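Local atomic coordinates of phiAB6 tailspike (Unidentified phage, PDB entry 5JS4), a protein that forms the trimeric beta-helical tailspike of a phage and fragments the exopolysaccharide of the bacterium Acinetobacter baumannii. Residues 285-290 with 316-321; 262-267 with 291-296; 490-495 with 518-523; 474-479 with 502-507. All blocks are in the same frame, centred on the assembly; numbering follows the deposited sequence.

Interaction 1: 285-290 with 316-321; sequences ILKNQV and DVDGSS
The S321 hydroxyl stands anti to its own nitrogen (chi1 -180°), which swings OG toward the carbonyl of K287. S321 OG donates to K287 O over a short 2.5 Å, in the carbonyl plane and on a lone pair. D318 has the same first torsion (chi1 -178°), and this lays its carboxylate against the extended chain of K287. The two side chains cross obliquely, with K287 CG 3.6 Å from D318 OD2. The charged ends do not form a salt bridge: K287 NZ is 4.6 Å from D318 OD2. D318 OD1 serves its own turn. It takes S320 N from above the carboxylate plane, as an Asx turn, and S320 OG on its syn side.

Next to this turn the strands pair in parallel. L286 N donates to D316 O (3.1 Å), and D318 N donates to L286 O (2.8 Å). I285 and D316 lie side by side on one face, with I285 CD1 3.7 Å from D316 CB. The D316 carboxylate is also held by R283 and S345. L286 and V317 point to the other face, where F330 and A329 of strand 328-333 meet them.

The two strands belong to neighbouring coils of a parallel beta-helix. Apolar side chains fill the face of L286 and V317, the face of I285 and D316 is mixed, and polar bonds hold the turn beyond the strands. The nearby K287 charge would probably favour an ionised D318.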
loop_
_atom_site.group_PDB
_atom_site.type_symbol
_atom_site.label_atom_id
_atom_site.label_comp_id
_atom_site.label_asym_id
_atom_site.label_seq_id
_atom_site.Cartn_x
_atom_site.Cartn_y
_atom_site.Cartn_z
ATOM N N ILE A 285 4.259 40.310 -9.475
ATOM C CA ILE A 285 4.540 40.850 -8.148
ATOM C C ILE A 285 3.238 41.183 -7.427
ATOM O O ILE A 285 2.345 41.813 -8.000
ATOM C CB ILE A 285 5.410 42.125 -8.218
ATOM C CG1 ILE A 285 6.702 41.882 -9.011
ATOM C CG2 ILE A 285 5.729 42.646 -6.821
ATOM C CD1 ILE A 285 7.554 40.730 -8.521
ATOM N N LEU A 286 3.141 40.752 -6.170
ATOM C CA LEU A 286 2.021 41.102 -5.301
ATOM C C LEU A 286 2.552 41.768 -4.040
ATOM O O LEU A 286 3.334 41.167 -3.306
ATOM C CB LEU A 286 1.223 39.855 -4.922
ATOM C CG LEU A 286 0.531 39.127 -6.075
ATOM C CD1 LEU A 286 -0.071 37.828 -5.576
ATOM C CD2 LEU A 286 -0.540 39.997 -6.715
ATOM N N LYS A 287 2.131 43.010 -3.801
ATOM C CA LYS A 287 2.532 43.760 -2.600
ATOM C C LYS A 287 1.387 43.924 -1.600
ATOM O O LYS A 287 1.575 44.487 -0.519
ATOM C CB LYS A 287 3.070 45.138 -2.992
ATOM C CG LYS A 287 4.256 45.085 -3.937
ATOM C CD LYS A 287 4.879 46.455 -4.138
ATOM C CE LYS A 287 6.010 46.388 -5.149
ATOM N NZ LYS A 287 6.656 47.712 -5.360
ATOM N N ASN A 288 0.203 43.443 -1.968
ATOM C CA ASN A 288 -0.968 43.503 -1.103
ATOM C C ASN A 288 -1.721 42.184 -1.146
ATOM O O ASN A 288 -1.642 41.444 -2.130
ATOM C CB ASN A 288 -1.895 44.637 -1.538
ATOM C CG ASN A 288 -1.269 46.003 -1.343
ATOM O OD1 ASN A 288 -1.262 46.541 -0.233
ATOM N ND2 ASN A 288 -0.737 46.575 -2.419
ATOM N N GLN A 289 -2.456 41.905 -0.075
ATOM C CA GLN A 289 -3.261 40.696 0.026
ATOM C C GLN A 289 -4.317 40.677 -1.070
ATOM O O GLN A 289 -4.905 41.711 -1.390
ATOM C CB GLN A 289 -3.935 40.631 1.396
ATOM C CG GLN A 289 -4.754 39.378 1.651
ATOM C CD GLN A 289 -5.338 39.365 3.048
ATOM O OE1 GLN A 289 -6.307 40.073 3.330
ATOM N NE2 GLN A 289 -4.750 38.569 3.935
ATOM N N VAL A 290 -4.534 39.499 -1.650
ATOM C CA VAL A 290 -5.587 39.292 -2.633
ATOM C C VAL A 290 -6.651 38.395 -2.013
ATOM O O VAL A 290 -6.337 37.346 -1.454
ATOM C CB VAL A 290 -5.035 38.642 -3.918
ATOM C CG1 VAL A 290 -6.162 38.256 -4.870
ATOM C CG2 VAL A 290 -4.052 39.582 -4.600
ATOM N N ASP A 316 5.058 36.167 -7.371
ATOM C CA ASP A 316 6.173 36.582 -6.532
ATOM C C ASP A 316 5.641 37.581 -5.509
ATOM O O ASP A 316 5.459 38.766 -5.807
ATOM C CB ASP A 316 7.280 37.184 -7.401
ATOM C CG ASP A 316 8.574 37.431 -6.640
ATOM O OD1 ASP A 316 8.553 37.490 -5.393
ATOM O OD2 ASP A 316 9.623 37.567 -7.305
ATOM N N VAL A 317 5.365 37.080 -4.310
ATOM C CA VAL A 317 4.814 37.891 -3.231
ATOM C C VAL A 317 5.934 38.709 -2.596
ATOM O O VAL A 317 6.978 38.168 -2.238
ATOM C CB VAL A 317 4.133 37.006 -2.167
ATOM C CG1 VAL A 317 3.619 37.843 -1.004
ATOM C CG2 VAL A 317 2.991 36.216 -2.792
ATOM N N ASP A 318 5.712 40.015 -2.471
ATOM C CA ASP A 318 6.703 40.913 -1.882
ATOM C C ASP A 318 6.617 40.856 -0.359
ATOM O O ASP A 318 5.796 41.540 0.255
ATOM C CB ASP A 318 6.485 42.341 -2.385
ATOM C CG ASP A 318 7.516 43.320 -1.854
ATOM O OD1 ASP A 318 8.460 42.899 -1.150
ATOM O OD2 ASP A 318 7.375 44.522 -2.150
ATOM N N GLY A 319 7.475 40.035 0.240
ATOM C CA GLY A 319 7.501 39.854 1.685
ATOM C C GLY A 319 7.976 41.063 2.474
ATOM O O GLY A 319 7.823 41.094 3.694
ATOM N N SER A 320 8.553 42.049 1.787
ATOM C CA SER A 320 8.986 43.295 2.430
ATOM C C SER A 320 7.859 44.327 2.543
ATOM O O SER A 320 8.025 45.352 3.203
ATOM C CB SER A 320 10.174 43.904 1.678
ATOM O OG SER A 320 9.769 44.537 0.474
ATOM N N SER A 321 6.723 44.062 1.901
ATOM C CA SER A 321 5.578 44.970 1.950
ATOM C C SER A 321 4.964 44.998 3.353
ATOM O O SER A 321 4.518 43.965 3.849
ATOM C CB SER A 321 4.519 44.548 0.933
ATOM O OG SER A 321 3.412 45.429 0.970
#

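Interaction 2: 262-267 with 291-296; sequences AFQAYC and DLKGKG
The Q264 amide is set beside the backbone of D291 and bonds to it twice. Its chain is bent at chi2 (59°), which brings the amide back to this position. D291 N donates to Q264 OE1 (2.8 Å), and Q264 NE2 donates to D291 O (2.9 Å). Both bonds lie in the carbonyl plane of the acceptor and use a lone pair. K293 crosses Q264 at about a right angle, with K293 CE 3.8 Å from Q264 NE2. The K293 ammonium goes on to D268 in a salt bridge, and Q264 NE2 has D268 as a further partner.

C267 points into the loop. C267 SG sits 3.7 Å from L292 CA and 3.8 Å from L292 CD2. K295 runs past the end of the same helix turn. K295 CE lies 3.5 Å from C267 O, and K295 CD meets the edge of the Y266 ring, 4.0 Å from Y266 CE1. K295 NZ then bonds to G273 O, and Y266 OH to N275 O.

The loop is shaped by a type I' turn from L292 to K295. D291 OD1 accepts from K293 N (3.0 Å), an Asx turn, and also from N332. At the turn tip, G294 O accepts from Y309 OH of the second subunit.

Helix 260-268 packs at the N-terminal end of the beta-helix, consistent with a capping helix. One side-chain amide satisfies both backbone groups of D291, which fixes the rotation of that amide. Sulfur and lysine methylenes fill the rest of the contact.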
loop_
_atom_site.group_PDB
_atom_site.type_symbol
_atom_site.label_atom_id
_atom_site.label_comp_id
_atom_site.label_asym_id
_atom_site.label_seq_id
_atom_site.Cartn_x
_atom_site.Cartn_y
_atom_site.Cartn_z
ATOM N N ALA A 262 -4.937 44.329 -10.013
ATOM C CA ALA A 262 -5.387 43.578 -11.188
ATOM C C ALA A 262 -5.916 42.196 -10.796
ATOM O O ALA A 262 -6.954 41.755 -11.299
ATOM C CB ALA A 262 -4.252 43.441 -12.195
ATOM N N PHE A 263 -5.201 41.522 -9.899
ATOM C CA PHE A 263 -5.639 40.226 -9.374
ATOM C C PHE A 263 -6.990 40.364 -8.676
ATOM O O PHE A 263 -7.883 39.543 -8.879
ATOM C CB PHE A 263 -4.608 39.635 -8.402
ATOM C CG PHE A 263 -3.488 38.878 -9.073
ATOM C CD1 PHE A 263 -2.651 39.501 -9.992
ATOM C CD2 PHE A 263 -3.249 37.544 -8.759
ATOM C CE1 PHE A 263 -1.617 38.808 -10.600
ATOM C CE2 PHE A 263 -2.213 36.846 -9.362
ATOM C CZ PHE A 263 -1.395 37.480 -10.282
ATOM N N GLN A 264 -7.144 41.408 -7.865
ATOM C CA GLN A 264 -8.408 41.630 -7.168
ATOM C C GLN A 264 -9.548 41.940 -8.137
ATOM O O GLN A 264 -10.666 41.454 -7.961
ATOM C CB GLN A 264 -8.285 42.749 -6.130
ATOM C CG GLN A 264 -9.429 42.756 -5.128
ATOM C CD GLN A 264 -9.507 41.449 -4.363
ATOM O OE1 GLN A 264 -8.587 41.110 -3.624
ATOM N NE2 GLN A 264 -10.594 40.700 -4.552
ATOM N N ALA A 265 -9.261 42.746 -9.158
ATOM C CA ALA A 265 -10.248 43.073 -10.186
ATOM C C ALA A 265 -10.735 41.812 -10.894
ATOM O O ALA A 265 -11.928 41.660 -11.162
ATOM C CB ALA A 265 -9.663 44.054 -11.190
ATOM N N TYR A 266 -9.808 40.905 -11.185
ATOM C CA TYR A 266 -10.158 39.616 -11.775
ATOM C C TYR A 266 -11.167 38.871 -10.899
ATOM O O TYR A 266 -12.184 38.378 -11.389
ATOM C CB TYR A 266 -8.903 38.758 -11.956
ATOM C CG TYR A 266 -9.177 37.411 -12.582
ATOM C CD1 TYR A 266 -9.773 36.388 -11.851
ATOM C CD2 TYR A 266 -8.844 37.160 -13.909
ATOM C CE1 TYR A 266 -10.038 35.162 -12.424
ATOM C CE2 TYR A 266 -9.095 35.931 -14.487
ATOM C CZ TYR A 266 -9.694 34.937 -13.738
ATOM O OH TYR A 266 -9.946 33.716 -14.302
ATOM N N CYS A 267 -10.871 38.788 -9.607
ATOM C CA CYS A 267 -11.713 38.046 -8.668
ATOM C C CYS A 267 -13.056 38.726 -8.404
ATOM O O CYS A 267 -14.022 38.061 -8.034
ATOM C CB CYS A 267 -10.969 37.813 -7.354
ATOM S SG CYS A 267 -9.493 36.789 -7.549
ATOM N N ASP A 291 -7.904 38.829 -2.100
ATOM C CA ASP A 291 -9.044 38.023 -1.689
ATOM C C ASP A 291 -9.571 37.316 -2.931
ATOM O O ASP A 291 -10.133 37.952 -3.820
ATOM C CB ASP A 291 -10.122 38.915 -1.063
ATOM C CG ASP A 291 -11.275 38.127 -0.461
ATOM O OD1 ASP A 291 -11.431 36.926 -0.768
ATOM O OD2 ASP A 291 -12.044 38.717 0.327
ATOM N N LEU A 292 -9.373 36.000 -2.997
ATOM C CA LEU A 292 -9.764 35.220 -4.173
ATOM C C LEU A 292 -11.278 35.092 -4.340
ATOM O O LEU A 292 -11.747 34.668 -5.393
ATOM C CB LEU A 292 -9.116 33.828 -4.140
ATOM C CG LEU A 292 -7.610 33.806 -4.423
ATOM C CD1 LEU A 292 -7.008 32.467 -4.033
ATOM C CD2 LEU A 292 -7.307 34.113 -5.884
ATOM N N LYS A 293 -12.033 35.445 -3.302
ATOM C CA LYS A 293 -13.496 35.435 -3.357
ATOM C C LYS A 293 -14.036 34.065 -3.771
ATOM O O LYS A 293 -15.014 33.975 -4.510
ATOM C CB LYS A 293 -14.020 36.508 -4.325
ATOM C CG LYS A 293 -13.529 37.920 -4.061
ATOM C CD LYS A 293 -14.082 38.469 -2.758
ATOM C CE LYS A 293 -13.807 39.959 -2.619
ATOM N NZ LYS A 293 -14.711 40.794 -3.463
ATOM N N GLY A 294 -13.386 33.000 -3.304
ATOM C CA GLY A 294 -13.835 31.641 -3.588
ATOM C C GLY A 294 -13.335 31.066 -4.900
ATOM O O GLY A 294 -13.657 29.925 -5.237
ATOM N N LYS A 295 -12.555 31.839 -5.651
ATOM C CA LYS A 295 -11.953 31.320 -6.872
ATOM C C LYS A 295 -10.721 30.501 -6.531
ATOM O O LYS A 295 -9.976 30.830 -5.615
ATOM C CB LYS A 295 -11.594 32.447 -7.837
ATOM C CG LYS A 295 -12.817 33.201 -8.324
ATOM C CD LYS A 295 -12.493 34.117 -9.484
ATOM C CE LYS A 295 -13.660 35.031 -9.800
ATOM N NZ LYS A 295 -14.844 34.312 -10.355
ATOM N N GLY A 296 -10.528 29.406 -7.251
ATOM C CA GLY A 296 -9.284 28.656 -7.162
ATOM C C GLY A 296 -8.168 29.380 -7.890
ATOM O O GLY A 296 -8.365 30.463 -8.451
#

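Interaction 3: 490-495 with 518-523; sequences SFTGYV and GGVSVS
Two backbone bonds join F491 to its neighbouring strand, as expected for parallel pairing. F491 N donates to V520 O (2.8 Å). V522 N donates to F491 O (2.9 Å). The F491 carbonyl is also approached by S521 CA, 3.2 Å from F491 O, a CA-H...O contact.

Van der Waals packing lies on both faces. F491 has CG beside its backbone N (chi1 -52°), and the ring leans back along the partner strand. F491 CE2 comes to 3.8 Å from G518 O, and the ring passes G519, which has no side chain. On the face of S490 and V520, V520 CG1 packs on S490 CA at 3.9 Å. Past the paired residues, T492 CG2 meets V522 CG2 at 4.1 Å.

Polar groups and water complete the contact. S521 OG is bonded to T505 O. Beyond the paired strands, one water donates to both T492 O and V522 O (2.7 Å to the latter). S523 OG accepts from E525 N and lies at the edge of the Y494 ring.

The outer side meets other chains. V522 packs on V522 of the second subunit and on V520 of the third. Y494 stacks on H458 of the third subunit. The contact therefore joins one beta-helix rung to the trimer interface. Valines supply apolar packing between subunits, while the backbone bonds hold the coils together within the chain. Where the strands part, water satisfies two carbonyls.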
loop_
_atom_site.group_PDB
_atom_site.type_symbol
_atom_site.label_atom_id
_atom_site.label_comp_id
_atom_site.label_asym_id
_atom_site.label_seq_id
_atom_site.Cartn_x
_atom_site.Cartn_y
_atom_site.Cartn_z
ATOM N N SER A 490 -1.564 2.577 9.820
ATOM C CA SER A 490 -0.876 1.667 8.920
ATOM C C SER A 490 0.442 2.315 8.520
ATOM O O SER A 490 0.449 3.293 7.775
ATOM C CB SER A 490 -1.722 1.414 7.674
ATOM O OG SER A 490 -2.983 0.862 8.001
ATOM N N PHE A 491 1.544 1.779 9.037
ATOM C CA PHE A 491 2.883 2.232 8.679
ATOM C C PHE A 491 3.445 1.216 7.693
ATOM O O PHE A 491 4.263 0.362 8.044
ATOM C CB PHE A 491 3.762 2.341 9.926
ATOM C CG PHE A 491 3.155 3.162 11.029
ATOM C CD1 PHE A 491 2.947 4.528 10.865
ATOM C CD2 PHE A 491 2.800 2.575 12.238
ATOM C CE1 PHE A 491 2.390 5.288 11.884
ATOM C CE2 PHE A 491 2.253 3.332 13.260
ATOM C CZ PHE A 491 2.044 4.690 13.080
ATOM N N THR A 492 2.987 1.305 6.449
ATOM C CA THR A 492 3.166 0.211 5.498
ATOM C C THR A 492 4.047 0.546 4.295
ATOM O O THR A 492 3.975 -0.117 3.265
ATOM C CB THR A 492 1.796 -0.323 5.041
ATOM O OG1 THR A 492 1.004 0.757 4.535
ATOM C CG2 THR A 492 1.076 -0.967 6.210
ATOM N N GLY A 493 4.900 1.553 4.443
ATOM C CA GLY A 493 5.987 1.790 3.499
ATOM C C GLY A 493 7.294 1.895 4.255
ATOM O O GLY A 493 7.306 2.131 5.465
ATOM N N TYR A 494 8.404 1.699 3.553
ATOM C CA TYR A 494 9.706 1.882 4.172
ATOM C C TYR A 494 9.932 3.364 4.479
ATOM O O TYR A 494 9.619 4.231 3.659
ATOM C CB TYR A 494 10.828 1.349 3.278
ATOM C CG TYR A 494 12.177 1.393 3.959
ATOM C CD1 TYR A 494 12.505 0.477 4.952
ATOM C CD2 TYR A 494 13.113 2.367 3.629
ATOM C CE1 TYR A 494 13.733 0.526 5.592
ATOM C CE2 TYR A 494 14.343 2.423 4.263
ATOM C CZ TYR A 494 14.648 1.500 5.244
ATOM O OH TYR A 494 15.867 1.550 5.881
ATOM N N VAL A 495 10.456 3.645 5.669
ATOM C CA VAL A 495 10.836 5.001 6.050
ATOM C C VAL A 495 12.361 5.066 6.119
ATOM O O VAL A 495 12.979 4.508 7.029
ATOM C CB VAL A 495 10.212 5.419 7.400
ATOM C CG1 VAL A 495 10.676 6.811 7.809
ATOM C CG2 VAL A 495 8.695 5.377 7.319
ATOM N N GLY A 518 0.605 3.456 17.898
ATOM C CA GLY A 518 -0.195 2.276 17.618
ATOM C C GLY A 518 -0.468 2.064 16.145
ATOM O O GLY A 518 -0.837 2.997 15.423
ATOM N N GLY A 519 -0.292 0.825 15.705
ATOM C CA GLY A 519 -0.613 0.443 14.346
ATOM C C GLY A 519 0.114 -0.799 13.884
ATOM O O GLY A 519 0.856 -1.435 14.639
ATOM N N VAL A 520 -0.133 -1.143 12.629
ATOM C CA VAL A 520 0.594 -2.200 11.953
ATOM C C VAL A 520 1.752 -1.543 11.214
ATOM O O VAL A 520 1.597 -0.457 10.656
ATOM C CB VAL A 520 -0.326 -2.999 10.993
ATOM C CG1 VAL A 520 -0.867 -2.132 9.860
ATOM C CG2 VAL A 520 0.397 -4.215 10.434
ATOM N N SER A 521 2.914 -2.190 11.236
ATOM C CA SER A 521 4.090 -1.693 10.537
ATOM C C SER A 521 4.605 -2.806 9.633
ATOM O O SER A 521 4.868 -3.912 10.098
ATOM C CB SER A 521 5.162 -1.255 11.536
ATOM O OG SER A 521 6.194 -0.523 10.897
ATOM N N VAL A 522 4.714 -2.510 8.340
ATOM C CA VAL A 522 5.147 -3.490 7.347
ATOM C C VAL A 522 6.219 -2.878 6.461
ATOM O O VAL A 522 5.980 -1.877 5.792
ATOM C CB VAL A 522 3.974 -3.947 6.454
ATOM C CG1 VAL A 522 4.440 -4.958 5.405
ATOM C CG2 VAL A 522 2.856 -4.532 7.304
ATOM N N SER A 523 7.401 -3.484 6.477
ATOM C CA SER A 523 8.479 -3.120 5.569
ATOM C C SER A 523 9.486 -4.255 5.552
ATOM O O SER A 523 9.312 -5.257 6.240
ATOM C CB SER A 523 9.166 -1.829 6.020
ATOM O OG SER A 523 10.042 -2.078 7.103
HETATM O O HOH W 1 6.138 -1.966 3.064
HETATM O O HOH W 2 10.001 1.075 7.693
#

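Interaction 4: 474-479 with 502-507; sequences SKDWLE and TSKTSP
D476 OD1 is gripped by T502 OG1 and by a water. T502 OG1 donates to D476 OD1 over 2.6 Å, from above the carboxylate plane. The water donates to D476 OD1 and accepts from K504 NZ, bridging the two. The other oxygen, D476 OD2, takes K504 NZ at 2.8 Å on its syn lone pair, a salt bridge. K504 crosses D476 at about a right angle and bends at chi4 (58°), which turns its ammonium in. Both carboxylate oxygens are thus held, which should fix the rotation of the group.

The W477 ring meets the other segment at its edge. W477 NE1 donates to S503 OG (3.0 Å), with the oxygen in the ring plane. S503 OG also accepts from T505 N, an ST turn. One ring face is covered by L478 CB, 3.5 Å above the plane, and F461 meets the indole edge-to-face.

The backbones touch in a single parallel bridge, D476 with T502. T502 N donates to K475 O (2.8 Å), and W477 N donates to T502 O (3.0 Å). Parallel pairing between successive coils is the hallmark of a parallel beta-helix; here it is reduced to one bridge beside a loop held by side chains.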
loop_
_atom_site.group_PDB
_atom_site.type_symbol
_atom_site.label_atom_id
_atom_site.label_comp_id
_atom_site.label_asym_id
_atom_site.label_seq_id
_atom_site.Cartn_x
_atom_site.Cartn_y
_atom_site.Cartn_z
ATOM N N SER A 474 18.155 15.965 16.198
ATOM C CA SER A 474 17.347 14.743 16.186
ATOM C C SER A 474 15.857 15.077 16.122
ATOM O O SER A 474 15.371 15.881 16.908
ATOM C CB SER A 474 17.642 13.916 17.440
ATOM O OG SER A 474 17.096 12.614 17.344
ATOM N N LYS A 475 15.139 14.465 15.181
ATOM C CA LYS A 475 13.691 14.660 15.055
ATOM C C LYS A 475 13.018 13.383 14.566
ATOM O O LYS A 475 13.548 12.698 13.694
ATOM C CB LYS A 475 13.372 15.792 14.066
ATOM C CG LYS A 475 13.699 17.205 14.539
ATOM C CD LYS A 475 12.916 17.634 15.776
ATOM C CE LYS A 475 11.415 17.691 15.537
ATOM N NZ LYS A 475 10.676 18.192 16.731
ATOM N N ASP A 476 11.850 13.071 15.125
ATOM C CA ASP A 476 11.022 11.978 14.613
ATOM C C ASP A 476 10.363 12.415 13.308
ATOM O O ASP A 476 9.936 13.562 13.180
ATOM C CB ASP A 476 9.928 11.589 15.613
ATOM C CG ASP A 476 10.449 10.767 16.781
ATOM O OD1 ASP A 476 11.336 9.910 16.578
ATOM O OD2 ASP A 476 9.945 10.963 17.905
ATOM N N TRP A 477 10.265 11.502 12.344
ATOM C CA TRP A 477 9.598 11.807 11.075
ATOM C C TRP A 477 8.106 12.086 11.294
ATOM O O TRP A 477 7.504 12.891 10.581
ATOM C CB TRP A 477 9.804 10.668 10.065
ATOM C CG TRP A 477 9.039 9.424 10.382
ATOM C CD1 TRP A 477 9.438 8.396 11.184
ATOM C CD2 TRP A 477 7.734 9.080 9.908
ATOM N NE1 TRP A 477 8.460 7.435 11.244
ATOM C CE2 TRP A 477 7.402 7.830 10.470
ATOM C CE3 TRP A 477 6.809 9.712 9.069
ATOM C CZ2 TRP A 477 6.187 7.194 10.212
ATOM C CZ3 TRP A 477 5.603 9.078 8.814
ATOM C CH2 TRP A 477 5.304 7.834 9.387
ATOM N N LEU A 478 7.528 11.401 12.280
ATOM C CA LEU A 478 6.147 11.598 12.701
ATOM C C LEU A 478 6.150 11.854 14.200
ATOM O O LEU A 478 6.669 11.046 14.977
ATOM C CB LEU A 478 5.295 10.369 12.373
ATOM C CG LEU A 478 3.823 10.396 12.804
ATOM C CD1 LEU A 478 3.042 11.466 12.057
ATOM C CD2 LEU A 478 3.186 9.032 12.592
ATOM N N GLU A 479 5.557 12.980 14.583
ATOM C CA GLU A 479 5.574 13.482 15.946
ATOM C C GLU A 479 4.125 13.654 16.400
ATOM O O GLU A 479 3.432 14.554 15.936
ATOM C CB GLU A 479 6.323 14.816 15.933
ATOM C CG GLU A 479 6.423 15.571 17.244
ATOM C CD GLU A 479 7.241 16.851 17.105
ATOM O OE1 GLU A 479 7.283 17.634 18.070
ATOM O OE2 GLU A 479 7.844 17.086 16.029
ATOM N N THR A 502 14.672 10.160 13.253
ATOM C CA THR A 502 14.364 8.982 14.052
ATOM C C THR A 502 12.921 8.573 13.793
ATOM O O THR A 502 12.177 9.287 13.121
ATOM C CB THR A 502 14.561 9.260 15.552
ATOM O OG1 THR A 502 13.793 10.407 15.938
ATOM C CG2 THR A 502 16.036 9.506 15.860
ATOM N N SER A 503 12.536 7.417 14.321
ATOM C CA SER A 503 11.188 6.895 14.128
ATOM C C SER A 503 10.687 6.197 15.379
ATOM O O SER A 503 11.444 5.500 16.052
ATOM C CB SER A 503 11.163 5.906 12.965
ATOM O OG SER A 503 9.881 5.311 12.847
ATOM N N LYS A 504 9.404 6.376 15.671
ATOM C CA LYS A 504 8.734 5.629 16.728
ATOM C C LYS A 504 7.783 4.578 16.143
ATOM O O LYS A 504 6.918 4.067 16.849
ATOM C CB LYS A 504 7.981 6.590 17.655
ATOM C CG LYS A 504 8.897 7.378 18.580
ATOM C CD LYS A 504 8.114 8.328 19.472
ATOM C CE LYS A 504 8.949 8.811 20.647
ATOM N NZ LYS A 504 10.202 9.499 20.226
ATOM N N THR A 505 7.969 4.239 14.867
ATOM C CA THR A 505 7.053 3.333 14.156
ATOM C C THR A 505 7.710 2.092 13.532
ATOM O O THR A 505 7.020 1.303 12.880
ATOM C CB THR A 505 6.302 4.088 13.038
ATOM O OG1 THR A 505 7.235 4.532 12.045
ATOM C CG2 THR A 505 5.555 5.282 13.603
ATOM N N SER A 506 9.014 1.907 13.725
ATOM C CA SER A 506 9.719 0.766 13.133
ATOM C C SER A 506 9.176 -0.554 13.668
ATOM O O SER A 506 8.862 -0.656 14.857
ATOM C CB SER A 506 11.217 0.820 13.430
ATOM O OG SER A 506 11.874 -0.323 12.907
ATOM N N PRO A 507 9.083 -1.578 12.798
ATOM C CA PRO A 507 8.646 -2.889 13.289
ATOM C C PRO A 507 9.543 -3.455 14.394
ATOM O O PRO A 507 9.065 -4.177 15.263
ATOM C CB PRO A 507 8.699 -3.785 12.043
ATOM C CG PRO A 507 8.785 -2.874 10.876
ATOM C CD PRO A 507 9.356 -1.575 11.350
HETATM O O HOH W 3 14.524 12.180 17.829
HETATM O O HOH W 4 12.350 8.590 18.806
HETATM O O HOH W 5 7.942 8.523 14.266
#

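How the interactions relate
Helix 260-268 comes first in the chain. Interaction 2 closes a loop from it to the turn at 291-296. Interaction 1 opens before that loop is closed and ends at 316-321, and the two cross. They touch where F263 and Q264 meet L286 and V290. Together they tie helix 260-268 to the first coils of the beta-helix. Interactions 3 and 4 follow in series, with centres about 37 to 42 Å from the first two. Here 474-479 pairs with 502-507, and 490-495, between them, pairs with 518-523 beyond, so these loops cross too. They meet through F491 with T505 and L478, joining late coils. Interaction 2 also touches the second subunit, and interaction 3 meets both others.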